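Local coordinates for GTPase activator-like protein (Chaetomium thermophilum, PDB 5HIU) that is the N-terminal helical part of a fungal TSC2 protein, which as a whole probably acts as a GTPase activator, at residues Y137-L142 against K192-F197. Residues are numbered along the deposited sequence; the frame is centred on the assembly and turned at random.
Sequences YEMFPL and KDVIKF
F140, whose ring reaches V194 and I195, has its carbonyl O hydrogen-bonded to OG1 of T144, a turn further along the same helix. The contact itself is wholly apolar. The outer end of the F140 ring points at V194, with CZ 3.4 Å from V194 CG1 and the two neighbouring ring carbons, CE1 and CE2, a little further from that same methyl. The methyl approaches the ring obliquely. I195 meets the ring differently: its CG1 lies at the edge, in the ring plane, 3.9 Å from F140 CE1. Helices 139-163 and 179-198 are consecutive in the chain, and here the start of the first packs against the last turns of the second, as neighbouring helices do in an all-helical alpha-solenoid. V194 puts both methyls to use: CG1, anti to the backbone N (chi1 172°), faces the phenyl ring, while CG2 meets M139, whose CE sits 3.7 Å from it. M139 gets there by a bend at chi2 (57°), and its CG lies 4.0 Å from V194 CG1. Helix 204-219 adds V206 against F140 and L210 against I195, while I132 packs on M139.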
loop_
_atom_site.group_PDB
_atom_site.type_symbol
_atom_site.label_atom_id
_atom_site.label_comp_id
_atom_site.label_asym_id
_atom_site.label_seq_id
_atom_site.Cartn_x
_atom_site.Cartn_y
_atom_site.Cartn_z
ATOM N N TYR A 137 -22.330 8.979 -1.695
ATOM C CA TYR A 137 -21.774 9.396 -0.432
ATOM C C TYR A 137 -21.708 8.299 0.600
ATOM O O TYR A 137 -21.116 8.502 1.652
ATOM C CB TYR A 137 -22.533 10.631 0.073
ATOM C CG TYR A 137 -22.042 11.840 -0.685
ATOM C CD1 TYR A 137 -20.767 12.336 -0.445
ATOM C CD2 TYR A 137 -22.797 12.422 -1.699
ATOM C CE1 TYR A 137 -20.261 13.401 -1.158
ATOM C CE2 TYR A 137 -22.300 13.493 -2.420
ATOM C CZ TYR A 137 -21.021 13.979 -2.142
ATOM O OH TYR A 137 -20.470 15.049 -2.818
ATOM N N GLU A 138 -22.273 7.135 0.290
ATOM C CA GLU A 138 -22.235 5.983 1.205
ATOM C C GLU A 138 -21.140 4.959 0.897
ATOM O O GLU A 138 -20.781 4.150 1.750
ATOM C CB GLU A 138 -23.596 5.251 1.208
ATOM C CG GLU A 138 -24.760 6.051 1.776
ATOM C CD GLU A 138 -25.673 6.618 0.706
ATOM O OE1 GLU A 138 -25.171 7.391 -0.136
ATOM O OE2 GLU A 138 -26.901 6.305 0.722
ATOM N N MET A 139 -20.634 4.996 -0.327
ATOM C CA MET A 139 -19.755 3.985 -0.849
ATOM C C MET A 139 -18.460 3.818 -0.093
ATOM O O MET A 139 -18.129 2.705 0.270
ATOM C CB MET A 139 -19.418 4.313 -2.295
ATOM C CG MET A 139 -18.731 3.187 -3.041
ATOM S SD MET A 139 -19.697 1.669 -3.027
ATOM C CE MET A 139 -18.621 0.660 -4.035
ATOM N N PHE A 140 -17.719 4.903 0.115
ATOM C CA PHE A 140 -16.360 4.828 0.703
ATOM C C PHE A 140 -16.321 4.426 2.177
ATOM O O PHE A 140 -15.476 3.610 2.582
ATOM C CB PHE A 140 -15.580 6.136 0.493
ATOM C CG PHE A 140 -14.967 6.241 -0.866
ATOM C CD1 PHE A 140 -13.760 5.620 -1.143
ATOM C CD2 PHE A 140 -15.610 6.910 -1.880
ATOM C CE1 PHE A 140 -13.203 5.687 -2.411
ATOM C CE2 PHE A 140 -15.058 6.978 -3.147
ATOM C CZ PHE A 140 -13.851 6.366 -3.416
ATOM N N PRO A 141 -17.222 4.999 2.984
ATOM C CA PRO A 141 -17.354 4.523 4.347
ATOM C C PRO A 141 -17.710 3.053 4.433
ATOM O O PRO A 141 -17.299 2.380 5.380
ATOM C CB PRO A 141 -18.502 5.369 4.897
ATOM C CG PRO A 141 -18.377 6.661 4.163
ATOM C CD PRO A 141 -17.960 6.261 2.772
ATOM N N LEU A 142 -18.485 2.567 3.464
ATOM C CA LEU A 142 -18.847 1.174 3.441
ATOM C C LEU A 142 -17.620 0.322 3.147
ATOM O O LEU A 142 -17.381 -0.677 3.846
ATOM C CB LEU A 142 -19.927 0.898 2.413
ATOM C CG LEU A 142 -20.176 -0.612 2.313
ATOM C CD1 LEU A 142 -21.099 -1.051 3.426
ATOM C CD2 LEU A 142 -20.704 -1.016 0.943
ATOM N N LYS A 192 -9.496 -0.277 -4.976
ATOM C CA LYS A 192 -8.656 0.310 -6.021
ATOM C C LYS A 192 -9.519 0.926 -7.150
ATOM O O LYS A 192 -9.276 2.049 -7.565
ATOM C CB LYS A 192 -7.705 -0.764 -6.558
ATOM C CG LYS A 192 -6.642 -0.306 -7.530
ATOM C CD LYS A 192 -6.056 -1.502 -8.283
ATOM C CE LYS A 192 -5.321 -1.082 -9.557
ATOM N NZ LYS A 192 -4.610 -2.215 -10.209
ATOM N N ASP A 193 -10.539 0.212 -7.612
ATOM C CA ASP A 193 -11.345 0.671 -8.753
ATOM C C ASP A 193 -12.299 1.819 -8.428
ATOM O O ASP A 193 -12.577 2.692 -9.280
ATOM C CB ASP A 193 -12.147 -0.484 -9.311
ATOM C CG ASP A 193 -11.262 -1.550 -9.910
ATOM O OD1 ASP A 193 -10.047 -1.295 -10.046
ATOM O OD2 ASP A 193 -11.773 -2.637 -10.247
ATOM N N VAL A 194 -12.801 1.824 -7.197
ATOM C CA VAL A 194 -13.707 2.862 -6.789
ATOM C C VAL A 194 -12.920 4.156 -6.698
ATOM O O VAL A 194 -13.400 5.194 -7.103
ATOM C CB VAL A 194 -14.440 2.469 -5.504
ATOM C CG1 VAL A 194 -15.251 3.636 -4.971
ATOM C CG2 VAL A 194 -15.382 1.305 -5.801
ATOM N N ILE A 195 -11.686 4.073 -6.222
ATOM C CA ILE A 195 -10.787 5.223 -6.164
ATOM C C ILE A 195 -10.538 5.748 -7.570
ATOM O O ILE A 195 -10.674 6.939 -7.834
ATOM C CB ILE A 195 -9.478 4.866 -5.433
ATOM C CG1 ILE A 195 -9.729 4.885 -3.920
ATOM C CG2 ILE A 195 -8.388 5.872 -5.744
ATOM C CD1 ILE A 195 -8.670 4.226 -3.065
ATOM N N LYS A 196 -10.231 4.841 -8.483
ATOM C CA LYS A 196 -9.921 5.209 -9.852
ATOM C C LYS A 196 -11.058 5.996 -10.469
ATOM O O LYS A 196 -10.842 7.098 -10.976
ATOM C CB LYS A 196 -9.621 3.965 -10.687
ATOM C CG LYS A 196 -9.396 4.274 -12.147
ATOM C CD LYS A 196 -8.606 3.221 -12.889
ATOM C CE LYS A 196 -8.747 3.435 -14.398
ATOM N NZ LYS A 196 -7.851 2.588 -15.247
ATOM N N PHE A 197 -12.263 5.436 -10.397
ATOM C CA PHE A 197 -13.431 6.005 -11.084
ATOM C C PHE A 197 -14.258 7.025 -10.310
ATOM O O PHE A 197 -15.022 7.736 -10.920
ATOM C CB PHE A 197 -14.357 4.892 -11.557
ATOM C CG PHE A 197 -13.740 4.007 -12.592
ATOM C CD1 PHE A 197 -13.479 4.489 -13.861
ATOM C CD2 PHE A 197 -13.395 2.687 -12.291
ATOM C CE1 PHE A 197 -12.898 3.677 -14.822
ATOM C CE2 PHE A 197 -12.816 1.862 -13.250
ATOM C CZ PHE A 197 -12.570 2.363 -14.517
#